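Local coordinates for structural polyprotein, VP3 (Israeli acute paralysis virus, PDB 5CDD) that probably serves as a jelly-roll building block of the viral capsid, being the VP3 part of a longer structural polyprotein, at residues Arg140-Lys145 and Asp198-Ile203; Phe148-Leu153 and Asp194-Thr199. All blocks are in the same frame, centred on the assembly; numbering follows the deposited sequence.

Of the parts involved, strand 132-144 comes first and supplies Arg140-Lys145. The chain turns at once into strand 150-159, whose start lies in Phe148-Leu153. After strand 189-194 it comes back. Asp194 to Thr196 meet Phe148-Leu153 in interaction 2, which closes a loop of 40 residues. A few residues later the chain joins Arg140-Lys145 in interaction 1, closing a loop of 52 residues. Interaction 2 is nested within interaction 1, and their second segments share Asp198 and Thr199. Their centres lie about 10 Å apart, and Val143 CG1 packs on Leu195 CD2 at 4.2 Å. Interaction 2 joins strands 150-159 and 189-194 in one sheet, interaction 1 strands 132-144 and 202-205 in the other; the chain between crosses the sandwich.

Interaction 1 (Arg140-Lys145 and Asp198-Ile203); sequences RITVVK and DTEVTI
The Arg140 guanidinium meets the Glu200 carboxylate at its edge, with Glu200 CD lying in the guanidinium plane. The two planes are turned 70° apart. Arg140 also makes a cation-pi contact with Trp261. Arg140 NH1 forms a salt bridge to Glu200 OE2 at 2.7 Å. The arginine chain starts with CG anti to the backbone N (chi1 -178°), and its aliphatic part passes Thr202, with CD 3.7 Å from Thr202 OG1. That hydroxyl itself bonds to Asn8 of a neighbouring subunit. Thr142 lies side by side with Glu200 and donates its hydroxyl, OG1 to Glu200 OE2 2.9 Å. The bond reaches OE2 on the anti side, 26° out of the carboxylate plane. OE2 also has a salt bridge to Arg90 of another subunit, so three groups hold this one oxygen. Such surroundings would probably keep Glu200 ionised.

The backbones run antiparallel. Ile141 N bonds to Val201 O at 2.9 Å, and Val143 N bonds to Thr199 O at 2.9 Å. Arg140 and Thr202 form a non-hydrogen-bonded pair. Apolar side chains gather where Ile141 CB meets Val201 CG1 at 4.0 Å and Ile141 CD1 meets Ile203 CD1 at 4.1 Å.

Strand 132-144 lies between Asp198-Ile203 and strand 255-265, to which Arg140, Thr142 and Val144 bond by their backbones. Ile141 and Ile203 pack on Ile155 of strand 150-159. Beyond Thr202 and Ile203, a parallel strand of a neighbouring subunit extends the sheet.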
ATOM      1  N   ARG B 140      -9.523 -37.491  44.554  1.00 34.82           N
ATOM      2  CA  ARG B 140      -9.455 -38.940  44.422  1.00 36.13           C
ATOM      3  C   ARG B 140      -9.310 -39.518  45.819  1.00 36.64           C
ATOM      4  O   ARG B 140      -8.371 -39.187  46.537  1.00 36.57           O
ATOM      5  CB  ARG B 140      -8.268 -39.361  43.554  1.00 36.15           C
ATOM      6  CG  ARG B 140      -8.160 -40.865  43.344  1.00 35.48           C
ATOM      7  CD  ARG B 140      -7.304 -41.189  42.121  1.00 37.19           C
ATOM      8  NE  ARG B 140      -5.925 -40.726  42.256  1.00 38.42           N
ATOM      9  CZ  ARG B 140      -4.949 -41.410  42.842  1.00 39.93           C
ATOM     10  NH1 ARG B 140      -5.190 -42.604  43.353  1.00 40.04           N
ATOM     11  NH2 ARG B 140      -3.732 -40.891  42.920  1.00 40.61           N
ATOM     12  N   ILE B 141     -10.252 -40.376  46.197  1.00 37.14           N
ATOM     13  CA  ILE B 141     -10.254 -40.989  47.516  1.00 36.24           C
ATOM     14  C   ILE B 141      -9.904 -42.469  47.428  1.00 36.76           C
ATOM     15  O   ILE B 141     -10.652 -43.272  46.866  1.00 36.78           O
ATOM     16  CB  ILE B 141     -11.628 -40.811  48.174  1.00 35.39           C
ATOM     17  CG1 ILE B 141     -11.985 -39.321  48.193  1.00 33.63           C
ATOM     18  CG2 ILE B 141     -11.615 -41.391  49.582  1.00 35.14           C
ATOM     19  CD1 ILE B 141     -13.386 -39.030  48.678  1.00 34.93           C
ATOM     20  N   THR B 142      -8.748 -42.811  47.988  1.00 37.27           N
ATOM     21  CA  THR B 142      -8.260 -44.180  47.980  1.00 37.96           C
ATOM     22  C   THR B 142      -8.324 -44.787  49.379  1.00 38.20           C
ATOM     23  O   THR B 142      -8.028 -44.124  50.370  1.00 38.87           O
ATOM     24  CB  THR B 142      -6.795 -44.246  47.504  1.00 38.42           C
ATOM     25  OG1 THR B 142      -6.650 -43.531  46.269  1.00 39.81           O
ATOM     26  CG2 THR B 142      -6.376 -45.695  47.312  1.00 39.55           C
ATOM     27  N   VAL B 143      -8.705 -46.056  49.455  1.00 39.11           N
ATOM     28  CA  VAL B 143      -8.786 -46.746  50.733  1.00 39.52           C
ATOM     29  C   VAL B 143      -7.732 -47.847  50.741  1.00 40.11           C
ATOM     30  O   VAL B 143      -7.927 -48.907  50.146  1.00 40.79           O
ATOM     31  CB  VAL B 143     -10.177 -47.380  50.950  1.00 38.96           C
ATOM     32  CG1 VAL B 143     -10.226 -48.053  52.308  1.00 39.20           C
ATOM     33  CG2 VAL B 143     -11.261 -46.318  50.850  1.00 39.27           C
ATOM     34  N   VAL B 144      -6.612 -47.584  51.403  1.00 40.49           N
ATOM     35  CA  VAL B 144      -5.534 -48.558  51.479  1.00 40.79           C
ATOM     36  C   VAL B 144      -5.946 -49.666  52.445  1.00 41.60           C
ATOM     37  O   VAL B 144      -5.888 -49.496  53.662  1.00 41.85           O
ATOM     38  CB  VAL B 144      -4.233 -47.901  51.964  1.00 40.20           C
ATOM     39  CG1 VAL B 144      -3.106 -48.906  51.927  1.00 40.25           C
ATOM     40  CG2 VAL B 144      -3.898 -46.700  51.086  1.00 38.63           C
ATOM     41  N   LYS B 145      -6.351 -50.803  51.887  1.00 42.49           N
ATOM     42  CA  LYS B 145      -6.817 -51.930  52.687  1.00 43.00           C
ATOM     43  C   LYS B 145      -6.346 -53.278  52.143  1.00 43.81           C
ATOM     44  O   LYS B 145      -5.413 -53.354  51.344  1.00 44.78           O
ATOM     45  CB  LYS B 145      -8.344 -51.922  52.698  1.00 42.53           C
ATOM     46  CG  LYS B 145      -8.927 -52.185  51.316  1.00 41.80           C
ATOM     47  CD  LYS B 145     -10.436 -52.087  51.286  1.00 43.52           C
ATOM     48  CE  LYS B 145     -10.978 -52.668  49.988  1.00 43.85           C
ATOM     49  NZ  LYS B 145     -10.345 -52.048  48.795  1.00 43.36           N
ATOM     50  N   ASP B 198     -14.890 -51.486  45.124  1.00 54.35           N
ATOM     51  CA  ASP B 198     -13.898 -50.501  44.707  1.00 53.81           C
ATOM     52  C   ASP B 198     -12.882 -50.179  45.795  1.00 52.65           C
ATOM     53  O   ASP B 198     -13.100 -50.465  46.970  1.00 52.62           O
ATOM     54  CB  ASP B 198     -14.600 -49.206  44.287  1.00 56.16           C
ATOM     55  CG  ASP B 198     -15.650 -49.431  43.215  1.00 58.53           C
ATOM     56  OD1 ASP B 198     -15.279 -49.858  42.102  1.00 59.93           O
ATOM     57  OD2 ASP B 198     -16.846 -49.182  43.488  1.00 59.17           O
ATOM     58  N   THR B 199     -11.772 -49.577  45.384  1.00 51.39           N
ATOM     59  CA  THR B 199     -10.712 -49.186  46.300  1.00 49.96           C
ATOM     60  C   THR B 199     -10.507 -47.688  46.120  1.00 48.60           C
ATOM     61  O   THR B 199      -9.960 -47.012  46.989  1.00 48.50           O
ATOM     62  CB  THR B 199      -9.380 -49.900  45.961  1.00 50.20           C
ATOM     63  OG1 THR B 199      -9.553 -51.318  46.063  1.00 51.94           O
ATOM     64  CG2 THR B 199      -8.272 -49.457  46.907  1.00 49.81           C
ATOM     65  N   GLU B 200     -10.971 -47.181  44.982  1.00 47.57           N
ATOM     66  CA  GLU B 200     -10.816 -45.776  44.640  1.00 45.21           C
ATOM     67  C   GLU B 200     -12.065 -45.170  44.017  1.00 42.56           C
ATOM     68  O   GLU B 200     -13.018 -45.870  43.680  1.00 42.79           O
ATOM     69  CB  GLU B 200      -9.662 -45.641  43.651  1.00 47.39           C
ATOM     70  CG  GLU B 200      -8.560 -44.697  44.059  1.00 51.23           C
ATOM     71  CD  GLU B 200      -7.312 -44.908  43.220  1.00 54.06           C
ATOM     72  OE1 GLU B 200      -7.429 -44.961  41.976  1.00 55.29           O
ATOM     73  OE2 GLU B 200      -6.216 -45.015  43.804  1.00 57.25           O
ATOM     74  N   VAL B 201     -12.036 -43.849  43.880  1.00 40.03           N
ATOM     75  CA  VAL B 201     -13.108 -43.076  43.268  1.00 36.84           C
ATOM     76  C   VAL B 201     -12.615 -41.650  43.082  1.00 36.11           C
ATOM     77  O   VAL B 201     -12.002 -41.073  43.981  1.00 35.64           O
ATOM     78  CB  VAL B 201     -14.397 -43.036  44.130  1.00 35.03           C
ATOM     79  CG1 VAL B 201     -14.140 -42.341  45.455  1.00 34.15           C
ATOM     80  CG2 VAL B 201     -15.497 -42.311  43.366  1.00 33.06           C
ATOM     81  N   THR B 202     -12.857 -41.096  41.900  1.00 35.28           N
ATOM     82  CA  THR B 202     -12.465 -39.726  41.623  1.00 34.23           C
ATOM     83  C   THR B 202     -13.742 -38.903  41.547  1.00 34.42           C
ATOM     84  O   THR B 202     -14.579 -39.114  40.671  1.00 33.87           O
ATOM     85  CB  THR B 202     -11.712 -39.613  40.293  1.00 33.91           C
ATOM     86  OG1 THR B 202     -10.463 -40.307  40.392  1.00 35.34           O
ATOM     87  CG2 THR B 202     -11.448 -38.157  39.959  1.00 31.42           C
ATOM     88  N   ILE B 203     -13.899 -37.979  42.484  1.00 34.16           N
ATOM     89  CA  ILE B 203     -15.080 -37.134  42.513  1.00 33.92           C
ATOM     90  C   ILE B 203     -14.754 -35.764  41.934  1.00 33.73           C
ATOM     91  O   ILE B 203     -13.827 -35.090  42.382  1.00 34.06           O
ATOM     92  CB  ILE B 203     -15.609 -36.982  43.955  1.00 33.36           C
ATOM     93  CG1 ILE B 203     -15.990 -38.359  44.510  1.00 32.00           C
ATOM     94  CG2 ILE B 203     -16.808 -36.046  43.975  1.00 33.27           C
ATOM     95  CD1 ILE B 203     -16.412 -38.352  45.956  1.00 30.58           C
TER

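Interaction 2 (Phe148-Leu153 and Asp194-Thr199); sequences FHTGRL and DLTNDT
Asp194 and Arg152 face each other as a non-hydrogen-bonded antiparallel pair, with their side chains on the same face of the sheet. Asp194 CG stands anti to the backbone N (chi1 -167°). Its OD2 lies over the aliphatic part of the arginine, 3.2 Å from Arg152 CG. The salt bridge from Arg152 NH1 to Asp194 OD2 is long, at 3.6 Å, and the guanidinium and carboxylate planes are 52° apart. Arg152 NE has a weak hydrogen bond to Thr244 of strand 236-247. The other oxygen, Asp194 OD1, turns to its own chain and accepts from Thr196 N at 2.8 Å through its anti lone pair. This is an Asx turn.

Leu195 gives the one backbone hydrogen bond across the contact, from Leu195 N to Gly151 O at 3.1 Å. Its CB is directed toward Phe148-Leu153. Leu195 CD1 comes to 3.3 Å from Gly151 O, while CD2 turns to the backbone of Thr150 and to His149 CB. Leu246 packs on the same leucine. Gly151 has a phi of 143°, a conformation in which a CB would crowd the carbonyl oxygen of Thr150.

Thr196 runs side by side with Thr150, and its OG1 is 3.8 Å from Thr150 CG2.

Asn197 N then bonds back to Asp194 O at 2.8 Å. Asp198 N reaches the same oxygen at 2.9 Å, so two donors hold it while the chain reverses.

The arrangement is a type I beta turn over Asp194-Asn197, reinforced by the Asx turn. It ends strand 189-194 beside strand 150-159 and leads the chain toward strand 202-205. This matches the F-to-G connection of the viral jelly roll, where the chain leaves one sheet of the sandwich for the other.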
ATOM      1  N   PHE B 148      -9.733 -58.391  52.752  1.00 49.46           N
ATOM      2  CA  PHE B 148     -10.559 -58.841  53.866  1.00 49.69           C
ATOM      3  C   PHE B 148     -11.355 -57.735  54.546  1.00 49.78           C
ATOM      4  O   PHE B 148     -12.256 -58.015  55.340  1.00 51.00           O
ATOM      5  CB  PHE B 148      -9.681 -59.567  54.888  1.00 49.78           C
ATOM      6  CG  PHE B 148      -8.964 -60.754  54.317  1.00 50.31           C
ATOM      7  CD1 PHE B 148      -9.680 -61.836  53.816  1.00 49.99           C
ATOM      8  CD2 PHE B 148      -7.576 -60.777  54.241  1.00 50.67           C
ATOM      9  CE1 PHE B 148      -9.026 -62.922  53.242  1.00 50.44           C
ATOM     10  CE2 PHE B 148      -6.910 -61.859  53.668  1.00 51.10           C
ATOM     11  CZ  PHE B 148      -7.638 -62.933  53.167  1.00 51.00           C
ATOM     12  N   HIS B 149     -11.032 -56.482  54.239  1.00 48.72           N
ATOM     13  CA  HIS B 149     -11.754 -55.365  54.832  1.00 47.13           C
ATOM     14  C   HIS B 149     -13.035 -55.091  54.057  1.00 47.60           C
ATOM     15  O   HIS B 149     -13.057 -55.146  52.825  1.00 47.85           O
ATOM     16  CB  HIS B 149     -10.897 -54.097  54.849  1.00 45.07           C
ATOM     17  CG  HIS B 149      -9.710 -54.176  55.758  1.00 43.66           C
ATOM     18  ND1 HIS B 149      -8.532 -54.791  55.395  1.00 43.56           N
ATOM     19  CD2 HIS B 149      -9.519 -53.711  57.016  1.00 42.39           C
ATOM     20  CE1 HIS B 149      -7.664 -54.700  56.387  1.00 42.41           C
ATOM     21  NE2 HIS B 149      -8.238 -54.049  57.383  1.00 41.95           N
ATOM     22  N   THR B 150     -14.105 -54.809  54.791  1.00 48.20           N
ATOM     23  CA  THR B 150     -15.390 -54.510  54.178  1.00 48.77           C
ATOM     24  C   THR B 150     -16.003 -53.302  54.873  1.00 48.87           C
ATOM     25  O   THR B 150     -15.587 -52.925  55.971  1.00 48.56           O
ATOM     26  CB  THR B 150     -16.364 -55.705  54.280  1.00 49.35           C
ATOM     27  OG1 THR B 150     -16.554 -56.056  55.656  1.00 49.45           O
ATOM     28  CG2 THR B 150     -15.812 -56.904  53.522  1.00 48.75           C
ATOM     29  N   GLY B 151     -16.991 -52.697  54.227  1.00 48.77           N
ATOM     30  CA  GLY B 151     -17.634 -51.527  54.790  1.00 48.73           C
ATOM     31  C   GLY B 151     -17.964 -50.570  53.664  1.00 48.39           C
ATOM     32  O   GLY B 151     -17.592 -50.816  52.518  1.00 48.91           O
ATOM     33  N   ARG B 152     -18.655 -49.480  53.979  1.00 47.34           N
ATOM     34  CA  ARG B 152     -19.030 -48.509  52.962  1.00 46.02           C
ATOM     35  C   ARG B 152     -18.817 -47.078  53.422  1.00 45.20           C
ATOM     36  O   ARG B 152     -19.334 -46.666  54.457  1.00 44.34           O
ATOM     37  CB  ARG B 152     -20.490 -48.711  52.566  1.00 46.44           C
ATOM     38  CG  ARG B 152     -20.719 -49.946  51.723  1.00 48.16           C
ATOM     39  CD  ARG B 152     -21.915 -50.745  52.217  1.00 50.75           C
ATOM     40  NE  ARG B 152     -23.140 -49.959  52.219  1.00 53.85           N
ATOM     41  CZ  ARG B 152     -23.702 -49.443  51.132  1.00 56.24           C
ATOM     42  NH1 ARG B 152     -23.147 -49.633  49.943  1.00 55.45           N
ATOM     43  NH2 ARG B 152     -24.812 -48.722  51.239  1.00 57.12           N
ATOM     44  N   LEU B 153     -18.057 -46.323  52.636  1.00 44.82           N
ATOM     45  CA  LEU B 153     -17.760 -44.935  52.954  1.00 43.39           C
ATOM     46  C   LEU B 153     -18.655 -44.015  52.125  1.00 43.09           C
ATOM     47  O   LEU B 153     -18.898 -44.267  50.946  1.00 43.21           O
ATOM     48  CB  LEU B 153     -16.279 -44.662  52.667  1.00 42.63           C
ATOM     49  CG  LEU B 153     -15.551 -43.553  53.430  1.00 42.00           C
ATOM     50  CD1 LEU B 153     -15.687 -43.756  54.933  1.00 41.34           C
ATOM     51  CD2 LEU B 153     -14.086 -43.567  53.025  1.00 41.77           C
ATOM     52  N   ASP B 194     -17.853 -48.697  48.242  1.00 43.51           N
ATOM     53  CA  ASP B 194     -17.975 -50.001  48.884  1.00 44.63           C
ATOM     54  C   ASP B 194     -16.654 -50.753  48.752  1.00 45.14           C
ATOM     55  O   ASP B 194     -16.269 -51.156  47.655  1.00 45.73           O
ATOM     56  CB  ASP B 194     -19.099 -50.803  48.225  1.00 46.49           C
ATOM     57  CG  ASP B 194     -19.498 -52.023  49.032  1.00 48.32           C
ATOM     58  OD1 ASP B 194     -18.621 -52.869  49.313  1.00 49.69           O
ATOM     59  OD2 ASP B 194     -20.692 -52.137  49.385  1.00 48.34           O
ATOM     60  N   LEU B 195     -15.963 -50.942  49.874  1.00 45.43           N
ATOM     61  CA  LEU B 195     -14.676 -51.630  49.889  1.00 46.82           C
ATOM     62  C   LEU B 195     -14.690 -53.018  49.251  1.00 48.81           C
ATOM     63  O   LEU B 195     -13.635 -53.603  49.001  1.00 49.74           O
ATOM     64  CB  LEU B 195     -14.154 -51.736  51.326  1.00 45.47           C
ATOM     65  CG  LEU B 195     -13.598 -50.463  51.973  1.00 44.96           C
ATOM     66  CD1 LEU B 195     -14.643 -49.362  51.958  1.00 45.53           C
ATOM     67  CD2 LEU B 195     -13.167 -50.771  53.398  1.00 44.07           C
ATOM     68  N   THR B 196     -15.883 -53.542  48.987  1.00 50.70           N
ATOM     69  CA  THR B 196     -16.024 -54.865  48.382  1.00 52.07           C
ATOM     70  C   THR B 196     -15.987 -54.804  46.857  1.00 53.10           C
ATOM     71  O   THR B 196     -15.699 -55.801  46.195  1.00 53.89           O
ATOM     72  CB  THR B 196     -17.350 -55.530  48.818  1.00 52.16           C
ATOM     73  OG1 THR B 196     -17.346 -55.710  50.240  1.00 53.39           O
ATOM     74  CG2 THR B 196     -17.527 -56.880  48.141  1.00 51.41           C
ATOM     75  N   ASN B 197     -16.274 -53.631  46.300  1.00 53.84           N
ATOM     76  CA  ASN B 197     -16.283 -53.464  44.853  1.00 54.72           C
ATOM     77  C   ASN B 197     -15.218 -52.503  44.333  1.00 54.58           C
ATOM     78  O   ASN B 197     -14.701 -52.685  43.231  1.00 54.91           O
ATOM     79  CB  ASN B 197     -17.661 -52.983  44.394  1.00 56.60           C
ATOM     80  CG  ASN B 197     -18.752 -53.996  44.671  1.00 58.79           C
ATOM     81  OD1 ASN B 197     -18.756 -55.092  44.109  1.00 60.54           O
ATOM     82  ND2 ASN B 197     -19.684 -53.635  45.545  1.00 59.13           N
ATOM     83  N   ASP B 198     -14.890 -51.486  45.124  1.00 54.35           N
ATOM     84  CA  ASP B 198     -13.898 -50.501  44.707  1.00 53.81           C
ATOM     85  C   ASP B 198     -12.882 -50.179  45.795  1.00 52.65           C
ATOM     86  O   ASP B 198     -13.100 -50.465  46.970  1.00 52.62           O
ATOM     87  CB  ASP B 198     -14.600 -49.206  44.287  1.00 56.16           C
ATOM     88  CG  ASP B 198     -15.650 -49.431  43.215  1.00 58.53           C
ATOM     89  OD1 ASP B 198     -15.279 -49.858  42.102  1.00 59.93           O
ATOM     90  OD2 ASP B 198     -16.846 -49.182  43.488  1.00 59.17           O
ATOM     91  N   THR B 199     -11.772 -49.577  45.384  1.00 51.39           N
ATOM     92  CA  THR B 199     -10.712 -49.186  46.300  1.00 49.96           C
ATOM     93  C   THR B 199     -10.507 -47.688  46.120  1.00 48.60           C
ATOM     94  O   THR B 199      -9.960 -47.012  46.989  1.00 48.50           O
ATOM     95  CB  THR B 199      -9.380 -49.900  45.961  1.00 50.20           C
ATOM     96  OG1 THR B 199      -9.553 -51.318  46.063  1.00 51.94           O
ATOM     97  CG2 THR B 199      -8.272 -49.457  46.907  1.00 49.81           C
TER